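Local coordinates for glycerophosphodiester phosphodiesterase (Thermotoga maritima, PDB 1O1Z), which belongs to the glycerophosphodiester phosphodiesterase family, whose members are built on a TIM-barrel fold, and carries a bound sodium ion in this model, at residues R75-T78 with V79-K83; G158-E161 with N162-R166; L175-Y179 with Q180-L184. All blocks are in the same frame, centred on the assembly; numbering follows the deposited sequence. Where two conformers were deposited one is given.

Interaction 1 (R75-T78 with V79-K83); sequences RDAT and VSELK
T78 and E81 form a capping box at the N terminus of helix 79-85, each side chain taking the other residue's backbone N-H. E81 N donates to T78 OG1 at 3.1 Å. In return T78 N donates to E81 OE1 at 3.0 Å in a nearly straight bond. That second bond reaches OE1 from above the carboxylate plane, about 43° out of it. The threonine hydroxyl can serve as the cap because chi1 of 65° tucks OG1 between the backbone N and the carbonyl carbon, facing the first turn of the helix. This leaves CG2 beside the backbone N, on the flank where the E81 carboxylate arrives. E81 sends CG back beside its own backbone N (chi1 -73°) and runs extended from there, so that CG passes 3.2 Å from T78 OG1 before OE1 reaches the T78 amide. The same oxygen also takes a bond from a water, 2.7 Å from E81 OE1. OE1 therefore holds two donors, the T78 amide and this water, which links it on to D76 O. A helical backbone bond also starts from the cap residue, L82 N donating to T78 O at 2.9 Å. Outside the box, V79 N is held by D53 OD1, and S80 OG turns to E84. R75 points away from the helix, its guanidinium salt-bridged to E62 and E112. Packing is modest and falls on the buried side of the turn. There A77, whose CB points at the helix, lies against the end of L82, with A77 CB and L82 CD2 3.6 Å apart.

Interaction 2 (G158-E161 with N162-R166); sequences GSIE and NFVER
Helix 160-170, the crossover helix of the beta-alpha-beta unit between strands 148-151 and 174-178, begins with S159 as its N-cap. S159 OG accepts from N162 N at 3.0 Å; a chi1 of 70° turns the hydroxyl toward the N-H groups of the first turn. The N162 side chain lies across the same oxygen, its CG 3.2 Å from S159 OG. Behind the cap the regular ladder starts: F163 N donates to S159 O, V164 N to I160 O and E165 N to E161 O. I160 and V164 stand one turn apart, their CG2 methyls 4.3 Å from each other, and both lean on V190 of helix 185-196. F163 turns inward to helix 136-142, where R166 bridges D137 and D140. On the exposed flank E161 and E165 meet askew, carboxylate planes 67° apart, with E161 OE2 and E165 OE2 separated by 4.2 Å. Two negative groups this close would probably repel each other and raise the affinity of one for a proton, although their place in the first turns, near the positive end of the helix dipole, should offset part of that cost.

Interaction 3 (L175-Y179 with Q180-L184); sequences LHVPY and QAFEL
The amide of Q180 lies flat against the ring of Y179, the two planes only 10° apart, in an amide-aromatic stack between neighbours in sequence. Q180 OE1 sits over the ring centre, 3.8 Å above its plane, while NE2 comes over the hydroxyl-bearing end, 3.5 Å from Y179 CZ. Two torsions bring the groups together: chi1 of 62° swings the tyrosine ring back over its own backbone, and the glutamine chain bends at chi2 (93°). A water spans the polar ends, 2.6 Å from Y179 OH and weakly bound by Q180 NE2. Q180 OE1 also comes within 3.5 Å of P178 CB. F182 is turned differently. Its ring presents an edge to Y179 O, which lies in the ring plane 3.4 Å from F182 CD2. It also crosses V177 at about a right angle, with V177 CG2 and F182 CE2 3.9 Å apart in the V177 conformer described; V177 has a second one, so this contact is less certain. The backbone beneath is a 3-10 turn, in which A181 N bonds to P178 O and F182 N to Y179 O. The turn leads from barrel strand 174-178 to helix 185-196: V177 and F182 both pack on L191 of that helix and V203 of strand 200-204, while P178 rests on W204.

Following the chain, interaction 1 comes first, where the loop after strand 70-73 turns into helix 79-85. Interaction 2 follows at the entry to helix 160-170, and interaction 3 at the exit from strand 174-178. All three are local and in series: the first two close a loop onto the start of a helix, the third is the turn leaving a strand. None nests within or crosses another. Interaction 1 stands apart, its centre about 40 Å from that of interaction 2 and about 36 Å from that of interaction 3, across the chain's centre from the latter. Interactions 2 and 3 do touch: F163 CZ of the helix meets L175 CD2 of the following strand at 3.8 Å, packing the crossover helix against the barrel wall.

Interaction 1 (R75-T78 with V79-K83)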
ATOM      1  N   ARG A  75       2.055  -4.776  19.341  1.00  8.13           N
ATOM      2  CA  ARG A  75       2.059  -3.664  20.287  1.00 11.11           C
ATOM      3  C   ARG A  75       2.432  -4.078  21.712  1.00 10.16           C
ATOM      4  O   ARG A  75       2.573  -3.211  22.580  1.00 13.15           O
ATOM      5  CB  ARG A  75       0.731  -2.919  20.283  1.00 10.54           C
ATOM      6  CG  ARG A  75      -0.462  -3.679  20.818  1.00 11.28           C
ATOM      7  CD  ARG A  75      -1.759  -2.853  20.752  1.00 13.44           C
ATOM      8  NE  ARG A  75      -2.142  -2.675  19.362  1.00 13.40           N
ATOM      9  CZ  ARG A  75      -2.944  -3.493  18.666  1.00 16.11           C
ATOM     10  NH1 ARG A  75      -3.505  -4.545  19.233  1.00 16.37           N
ATOM     11  NH2 ARG A  75      -3.169  -3.248  17.372  1.00 16.07           N
ATOM     12  N   ASP A  76       2.581  -5.376  21.942  1.00  8.96           N
ATOM     13  CA  ASP A  76       2.897  -5.927  23.246  1.00 10.79           C
ATOM     14  C   ASP A  76       4.403  -6.197  23.382  1.00 11.34           C
ATOM     15  O   ASP A  76       4.852  -6.581  24.464  1.00 14.10           O
ATOM     16  CB  ASP A  76       2.127  -7.232  23.461  1.00 11.09           C
ATOM     17  CG  ASP A  76       0.653  -7.028  23.809  1.00 18.61           C
ATOM     18  OD1 ASP A  76       0.206  -5.892  24.052  1.00 20.02           O
ATOM     19  OD2 ASP A  76      -0.125  -7.995  23.886  1.00 24.78           O
ATOM     20  N   ALA A  77       5.152  -6.036  22.300  1.00 11.00           N
ATOM     21  CA  ALA A  77       6.586  -6.319  22.293  1.00 11.01           C
ATOM     22  C   ALA A  77       7.348  -5.115  21.766  1.00 11.86           C
ATOM     23  O   ALA A  77       6.875  -4.399  20.877  1.00 11.99           O
ATOM     24  CB  ALA A  77       6.874  -7.525  21.437  1.00 11.89           C
ATOM     25  N   THR A  78       8.562  -4.902  22.283  1.00 11.05           N
ATOM     26  CA  THR A  78       9.439  -3.888  21.721  1.00 11.70           C
ATOM     27  C   THR A  78       9.998  -4.336  20.364  1.00  9.45           C
ATOM     28  O   THR A  78       9.984  -5.528  20.012  1.00  9.50           O
ATOM     29  CB  THR A  78      10.626  -3.603  22.657  1.00 12.49           C
ATOM     30  OG1 THR A  78      11.434  -4.791  22.753  1.00 11.15           O
ATOM     31  CG2 THR A  78      10.156  -3.267  24.075  1.00 15.11           C
ATOM     32  N   VAL A  79      10.533  -3.399  19.601  1.00 10.08           N
ATOM     33  CA  VAL A  79      11.172  -3.768  18.335  1.00 12.27           C
ATOM     34  C   VAL A  79      12.246  -4.852  18.528  1.00  9.78           C
ATOM     35  O   VAL A  79      12.274  -5.841  17.799  1.00 10.08           O
ATOM     36  CB  VAL A  79      11.774  -2.549  17.598  1.00 15.04           C
ATOM     37  CG1 VAL A  79      12.563  -2.984  16.393  1.00 18.02           C
ATOM     38  CG2 VAL A  79      10.677  -1.591  17.153  1.00 16.81           C
ATOM     39  N   SER A  80      13.095  -4.689  19.539  1.00 11.70           N
ATOM     40  CA  SER A  80      14.138  -5.670  19.823  1.00  9.17           C
ATOM     41  C   SER A  80      13.538  -7.051  20.102  1.00  7.92           C
ATOM     42  O   SER A  80      14.016  -8.056  19.590  1.00  9.79           O
ATOM     43  CB  SER A  80      15.002  -5.211  20.997  1.00 12.94           C
ATOM     44  OG  SER A  80      16.053  -6.153  21.195  1.00 13.93           O
ATOM     45  N   GLU A  81      12.477  -7.094  20.924  1.00  8.03           N
ATOM     46  CA  GLU A  81      11.798  -8.349  21.243  1.00  9.04           C
ATOM     47  C   GLU A  81      11.195  -9.001  19.996  1.00  8.23           C
ATOM     48  O   GLU A  81      11.295 -10.202  19.818  1.00  9.80           O
ATOM     49  CB  GLU A  81      10.721  -8.098  22.291  1.00  9.80           C
ATOM     50  CG  GLU A  81      11.332  -7.840  23.663  1.00 11.40           C
ATOM     51  CD  GLU A  81      10.378  -7.268  24.695  1.00 18.65           C
ATOM     52  OE1 GLU A  81       9.219  -6.891  24.376  1.00 14.57           O
ATOM     53  OE2 GLU A  81      10.811  -7.171  25.866  1.00 19.01           O
ATOM     54  N   LEU A  82      10.603  -8.187  19.132  1.00  8.77           N
ATOM     55  CA  LEU A  82      10.032  -8.681  17.879  1.00  9.17           C
ATOM     56  C   LEU A  82      11.088  -9.255  16.954  1.00  7.91           C
ATOM     57  O   LEU A  82      10.891 -10.278  16.329  1.00  9.37           O
ATOM     58  CB  LEU A  82       9.242  -7.580  17.170  1.00  9.90           C
ATOM     59  CG  LEU A  82       7.984  -7.147  17.924  1.00  9.14           C
ATOM     60  CD1 LEU A  82       7.432  -5.840  17.377  1.00 13.91           C
ATOM     61  CD2 LEU A  82       6.935  -8.258  17.902  1.00 12.61           C
ATOM     62  N   LYS A  83      12.218  -8.575  16.856  1.00  9.92           N
ATOM     63  CA  LYS A  83      13.335  -9.084  16.068  1.00  9.68           C
ATOM     64  C   LYS A  83      13.901 -10.382  16.650  1.00  7.62           C
ATOM     65  O   LYS A  83      14.252 -11.284  15.905  1.00  9.47           O
ATOM     66  CB  LYS A  83      14.404  -8.000  15.961  1.00 10.47           C
ATOM     67  CG  LYS A  83      13.993  -6.933  14.932  1.00 14.21           C
ATOM     68  CD  LYS A  83      14.995  -5.851  14.719  1.00 19.45           C
ATOM     69  CE  LYS A  83      14.526  -4.850  13.671  1.00 17.96           C
ATOM     70  NZ  LYS A  83      14.696  -5.300  12.271  1.00 16.13           N
TER
HETATM   71  O   HOH W   1       7.191  -6.275  26.031  1.00 24.53           O

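Interaction 2 (G158-E161 with N162-R166)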
ATOM      1  N   GLY A 158     -19.385   4.534   1.984  1.00 18.67           N
ATOM      2  CA  GLY A 158     -20.782   4.868   2.185  1.00 18.56           C
ATOM      3  C   GLY A 158     -21.543   4.598   0.890  1.00 19.18           C
ATOM      4  O   GLY A 158     -21.528   3.491   0.382  1.00 27.90           O
ATOM      5  N   SER A 159     -22.150   5.626   0.331  1.00 20.89           N
ATOM      6  CA  SER A 159     -22.809   5.494  -0.973  1.00 19.19           C
ATOM      7  C   SER A 159     -21.856   5.985  -2.056  1.00 18.53           C
ATOM      8  O   SER A 159     -20.948   6.769  -1.754  1.00 16.49           O
ATOM      9  CB  SER A 159     -24.044   6.329  -0.977  1.00 14.40           C
ATOM     10  OG  SER A 159     -23.768   7.712  -0.989  1.00 17.59           O
ATOM     11  N   ILE A 160     -22.056   5.547  -3.304  1.00 16.38           N
ATOM     12  CA  ILE A 160     -21.277   6.077  -4.424  1.00 13.80           C
ATOM     13  C   ILE A 160     -21.380   7.591  -4.481  1.00 11.84           C
ATOM     14  O   ILE A 160     -20.368   8.268  -4.655  1.00 12.15           O
ATOM     15  CB  ILE A 160     -21.676   5.421  -5.779  1.00 16.74           C
ATOM     16  CG1 ILE A 160     -21.299   3.945  -5.769  1.00 24.00           C
ATOM     17  CG2 ILE A 160     -21.023   6.155  -6.960  1.00 20.65           C
ATOM     18  CD1 ILE A 160     -21.460   3.248  -7.111  1.00 30.95           C
ATOM     19  N   GLU A 161     -22.571   8.148  -4.285  1.00 12.39           N
ATOM     20  CA  GLU A 161     -22.728   9.586  -4.348  1.00 13.42           C
ATOM     21  C   GLU A 161     -21.897  10.299  -3.292  1.00 12.37           C
ATOM     22  O   GLU A 161     -21.262  11.310  -3.575  1.00 14.03           O
ATOM     23  CB  GLU A 161     -24.208   9.976  -4.212  1.00 16.27           C
ATOM     24  CG  GLU A 161     -24.464  11.437  -4.486  1.00 21.64           C
ATOM     25  CD  GLU A 161     -25.910  11.746  -4.859  1.00 25.17           C
ATOM     26  OE1 GLU A 161     -26.765  10.845  -4.779  1.00 28.72           O
ATOM     27  OE2 GLU A 161     -26.177  12.898  -5.225  1.00 39.19           O
ATOM     28  N   ASN A 162     -21.891   9.766  -2.073  1.00 13.70           N
ATOM     29  CA  ASN A 162     -21.125  10.364  -0.997  1.00 15.64           C
ATOM     30  C   ASN A 162     -19.635  10.235  -1.266  1.00 13.86           C
ATOM     31  O   ASN A 162     -18.865  11.126  -0.936  1.00 16.74           O
ATOM     32  CB  ASN A 162     -21.483   9.707   0.334  1.00 17.38           C
ATOM     33  CG  ASN A 162     -22.878  10.129   0.851  1.00 25.53           C
ATOM     34  OD1 ASN A 162     -23.448  11.147   0.439  1.00 31.04           O
ATOM     35  ND2 ASN A 162     -23.419   9.334   1.764  1.00 30.06           N
ATOM     36  N   PHE A 163     -19.224   9.127  -1.871  1.00 12.25           N
ATOM     37  CA  PHE A 163     -17.823   8.937  -2.192  1.00 11.73           C
ATOM     38  C   PHE A 163     -17.363   9.939  -3.237  1.00 11.62           C
ATOM     39  O   PHE A 163     -16.298  10.523  -3.116  1.00 11.05           O
ATOM     40  CB  PHE A 163     -17.556   7.528  -2.639  1.00 15.12           C
ATOM     41  CG  PHE A 163     -16.105   7.210  -2.692  1.00 19.09           C
ATOM     42  CD1 PHE A 163     -15.300   7.341  -1.560  1.00 21.97           C
ATOM     43  CD2 PHE A 163     -15.546   6.818  -3.855  1.00 18.55           C
ATOM     44  CE1 PHE A 163     -13.948   7.061  -1.633  1.00 18.09           C
ATOM     45  CE2 PHE A 163     -14.187   6.529  -3.930  1.00 17.20           C
ATOM     46  CZ  PHE A 163     -13.406   6.669  -2.836  1.00 18.28           C
ATOM     47  N   VAL A 164     -18.174  10.145  -4.273  1.00 10.55           N
ATOM     48  CA  VAL A 164     -17.844  11.149  -5.276  1.00 10.63           C
ATOM     49  C   VAL A 164     -17.706  12.534  -4.643  1.00  9.85           C
ATOM     50  O   VAL A 164     -16.778  13.271  -4.940  1.00 11.21           O
ATOM     51  CB  VAL A 164     -18.890  11.150  -6.410  1.00 11.99           C
ATOM     52  CG1 VAL A 164     -18.697  12.345  -7.350  1.00 15.31           C
ATOM     53  CG2 VAL A 164     -18.857   9.817  -7.168  1.00 14.28           C
ATOM     54  N   GLU A 165     -18.615  12.877  -3.725  1.00 10.27           N
ATOM     55  CA  GLU A 165     -18.576  14.155  -3.028  1.00 12.20           C
ATOM     56  C   GLU A 165     -17.268  14.283  -2.229  1.00 10.12           C
ATOM     57  O   GLU A 165     -16.620  15.307  -2.249  1.00 12.35           O
ATOM     58  CB  GLU A 165     -19.783  14.286  -2.099  1.00 16.00           C
ATOM     59  CG  GLU A 165     -21.116  14.463  -2.804  1.00 26.16           C
ATOM     60  CD  GLU A 165     -22.321  14.350  -1.864  1.00 33.78           C
ATOM     61  OE1 GLU A 165     -22.132  14.154  -0.639  1.00 36.94           O
ATOM     62  OE2 GLU A 165     -23.464  14.462  -2.360  1.00 40.81           O
ATOM     63  N   ARG A 166     -16.884  13.204  -1.547  1.00  9.19           N
ATOM     64  CA  ARG A 166     -15.676  13.208  -0.735  1.00  9.73           C
ATOM     65  C   ARG A 166     -14.420  13.409  -1.563  1.00 10.28           C
ATOM     66  O   ARG A 166     -13.546  14.167  -1.217  1.00 10.23           O
ATOM     67  CB  ARG A 166     -15.573  11.892   0.012  1.00 11.50           C
ATOM     68  CG  ARG A 166     -14.475  11.862   1.016  1.00 12.59           C
ATOM     69  CD  ARG A 166     -14.436  10.534   1.758  1.00 21.10           C
ATOM     70  NE  ARG A 166     -13.688  10.767   2.952  1.00 23.19           N
ATOM     71  CZ  ARG A 166     -14.058  10.495   4.192  1.00 16.36           C
ATOM     72  NH1 ARG A 166     -15.183   9.847   4.548  1.00 18.99           N
ATOM     73  NH2 ARG A 166     -13.236  10.867   5.107  1.00 14.51           N
TER

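Interaction 3 (L175-Y179 with Q180-L184)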
ATOM      1  N   LEU A 175      -6.689   6.706  -5.635  1.00  8.98           N
ATOM      2  CA  LEU A 175      -7.733   5.807  -5.158  1.00  7.93           C
ATOM      3  C   LEU A 175      -7.243   4.395  -5.402  1.00  8.70           C
ATOM      4  O   LEU A 175      -6.776   4.091  -6.487  1.00  9.98           O
ATOM      5  CB  LEU A 175      -9.023   6.029  -5.912  1.00 10.26           C
ATOM      6  CG  LEU A 175      -9.607   7.432  -5.775  1.00 12.26           C
ATOM      7  CD1 LEU A 175     -10.794   7.624  -6.721  1.00 17.63           C
ATOM      8  CD2 LEU A 175     -10.050   7.715  -4.341  1.00 13.48           C
ATOM      9  N   HIS A 176      -7.320   3.568  -4.364  1.00  8.48           N
ATOM     10  CA  HIS A 176      -6.791   2.211  -4.394  1.00  9.61           C
ATOM     11  C   HIS A 176      -7.988   1.294  -4.309  1.00  9.09           C
ATOM     12  O   HIS A 176      -8.564   1.107  -3.244  1.00  9.35           O
ATOM     13  CB  HIS A 176      -5.841   2.006  -3.211  1.00 10.32           C
ATOM     14  CG  HIS A 176      -4.644   2.912  -3.228  1.00 11.71           C
ATOM     15  ND1 HIS A 176      -3.445   2.560  -2.649  1.00 14.79           N
ATOM     16  CD2 HIS A 176      -4.460   4.156  -3.748  1.00 13.12           C
ATOM     17  CE1 HIS A 176      -2.573   3.550  -2.806  1.00 15.65           C
ATOM     18  NE2 HIS A 176      -3.168   4.536  -3.461  1.00 12.81           N
ATOM     19  N   VAL A 177      -8.371   0.756  -5.455  1.00  9.69           N
ATOM     20  CA  VAL A 177      -9.657   0.079  -5.602  1.00 10.20           C
ATOM     21  C   VAL A 177      -9.440  -1.409  -5.861  1.00  9.27           C
ATOM     22  O   VAL A 177      -8.477  -1.841  -6.501  1.00  9.64           O
ATOM     23  CB  VAL A 177     -10.503   0.727  -6.704  0.65 15.20           C
ATOM     24  CG1 VAL A 177     -10.534   2.255  -6.532  0.65 18.17           C
ATOM     25  CG2 VAL A 177      -9.968   0.419  -8.005  0.65 10.56           C
ATOM     26  N   PRO A 178     -10.317  -2.243  -5.336  1.00  8.24           N
ATOM     27  CA  PRO A 178     -10.233  -3.667  -5.631  1.00  9.90           C
ATOM     28  C   PRO A 178     -10.466  -3.879  -7.109  1.00 10.18           C
ATOM     29  O   PRO A 178     -11.301  -3.218  -7.704  1.00 10.83           O
ATOM     30  CB  PRO A 178     -11.354  -4.280  -4.802  1.00 13.44           C
ATOM     31  CG  PRO A 178     -12.150  -3.163  -4.279  1.00 15.51           C
ATOM     32  CD  PRO A 178     -11.431  -1.909  -4.436  1.00 11.44           C
ATOM     33  N   TYR A 179      -9.740  -4.795  -7.729  1.00 10.27           N
ATOM     34  CA  TYR A 179      -9.947  -4.987  -9.172  1.00 12.06           C
ATOM     35  C   TYR A 179     -11.366  -5.413  -9.580  1.00 11.37           C
ATOM     36  O   TYR A 179     -11.793  -5.175 -10.706  1.00 14.10           O
ATOM     37  CB  TYR A 179      -8.894  -5.941  -9.759  1.00 14.49           C
ATOM     38  CG  TYR A 179      -8.903  -7.326  -9.209  1.00 12.09           C
ATOM     39  CD1 TYR A 179      -9.739  -8.306  -9.729  1.00 15.58           C
ATOM     40  CD2 TYR A 179      -7.996  -7.702  -8.205  1.00 14.59           C
ATOM     41  CE1 TYR A 179      -9.721  -9.592  -9.248  1.00 19.41           C
ATOM     42  CE2 TYR A 179      -7.956  -8.991  -7.743  1.00 18.26           C
ATOM     43  CZ  TYR A 179      -8.814  -9.934  -8.257  1.00 20.38           C
ATOM     44  OH  TYR A 179      -8.776 -11.216  -7.763  1.00 26.57           O
ATOM     45  N   GLN A 180     -12.088  -6.026  -8.650  1.00 11.40           N
ATOM     46  CA  GLN A 180     -13.461  -6.436  -8.856  1.00 11.44           C
ATOM     47  C   GLN A 180     -14.401  -5.249  -9.089  1.00 11.71           C
ATOM     48  O   GLN A 180     -15.500  -5.430  -9.630  1.00 13.85           O
ATOM     49  CB  GLN A 180     -13.943  -7.276  -7.676  1.00 14.37           C
ATOM     50  CG  GLN A 180     -13.191  -8.616  -7.518  1.00 16.85           C
ATOM     51  CD  GLN A 180     -12.006  -8.563  -6.575  1.00 19.83           C
ATOM     52  OE1 GLN A 180     -11.474  -7.493  -6.264  1.00 14.59           O
ATOM     53  NE2 GLN A 180     -11.579  -9.742  -6.105  1.00 22.61           N
ATOM     54  N   ALA A 181     -13.965  -4.047  -8.710  1.00 10.97           N
ATOM     55  CA  ALA A 181     -14.747  -2.832  -8.976  1.00 13.70           C
ATOM     56  C   ALA A 181     -15.029  -2.639 -10.461  1.00 12.23           C
ATOM     57  O   ALA A 181     -16.069  -2.118 -10.835  1.00 13.93           O
ATOM     58  CB  ALA A 181     -14.058  -1.597  -8.420  1.00 16.24           C
ATOM     59  N   PHE A 182     -14.126  -3.114 -11.320  1.00 11.27           N
ATOM     60  CA  PHE A 182     -14.250  -2.941 -12.762  1.00 11.94           C
ATOM     61  C   PHE A 182     -15.286  -3.835 -13.456  1.00 12.45           C
ATOM     62  O   PHE A 182     -15.499  -3.718 -14.658  1.00 14.27           O
ATOM     63  CB  PHE A 182     -12.862  -3.071 -13.409  1.00 11.52           C
ATOM     64  CG  PHE A 182     -11.955  -1.962 -13.048  1.00 13.14           C
ATOM     65  CD1 PHE A 182     -11.942  -0.788 -13.793  1.00 21.30           C
ATOM     66  CD2 PHE A 182     -11.157  -2.055 -11.929  1.00 17.09           C
ATOM     67  CE1 PHE A 182     -11.112   0.262 -13.426  1.00 17.64           C
ATOM     68  CE2 PHE A 182     -10.333  -1.014 -11.561  1.00 19.30           C
ATOM     69  CZ  PHE A 182     -10.314   0.144 -12.304  1.00 15.11           C
ATOM     70  N   GLU A 183     -15.948  -4.688 -12.682  1.00 11.03           N
ATOM     71  CA  GLU A 183     -17.039  -5.529 -13.164  1.00 11.47           C
ATOM     72  C   GLU A 183     -18.349  -4.758 -13.391  1.00 11.70           C
ATOM     73  O   GLU A 183     -19.223  -5.243 -14.095  1.00 15.91           O
ATOM     74  CB  GLU A 183     -17.284  -6.681 -12.175  1.00 12.86           C
ATOM     75  CG  GLU A 183     -16.090  -7.623 -12.019  1.00 20.16           C
ATOM     76  CD  GLU A 183     -16.246  -8.610 -10.861  1.00 31.84           C
ATOM     77  OE1 GLU A 183     -17.311  -8.625 -10.204  1.00 36.79           O
ATOM     78  OE2 GLU A 183     -15.291  -9.373 -10.595  1.00 33.97           O
ATOM     79  N   LEU A 184     -18.471  -3.572 -12.794  1.00 12.16           N
ATOM     80  CA  LEU A 184     -19.698  -2.759 -12.898  1.00 13.94           C
ATOM     81  C   LEU A 184     -19.437  -1.548 -13.781  1.00 10.42           C
ATOM     82  O   LEU A 184     -18.526  -0.770 -13.515  1.00 11.54           O
ATOM     83  CB  LEU A 184     -20.141  -2.286 -11.512  1.00 18.39           C
ATOM     84  CG  LEU A 184     -20.691  -3.370 -10.575  1.00 27.42           C
ATOM     85  CD1 LEU A 184     -20.981  -2.788  -9.177  1.00 34.94           C
ATOM     86  CD2 LEU A 184     -21.924  -4.023 -11.149  1.00 29.40           C
TER
HETATM   87  O   HOH W   2      -8.646 -11.174  -5.174  1.00 38.73           O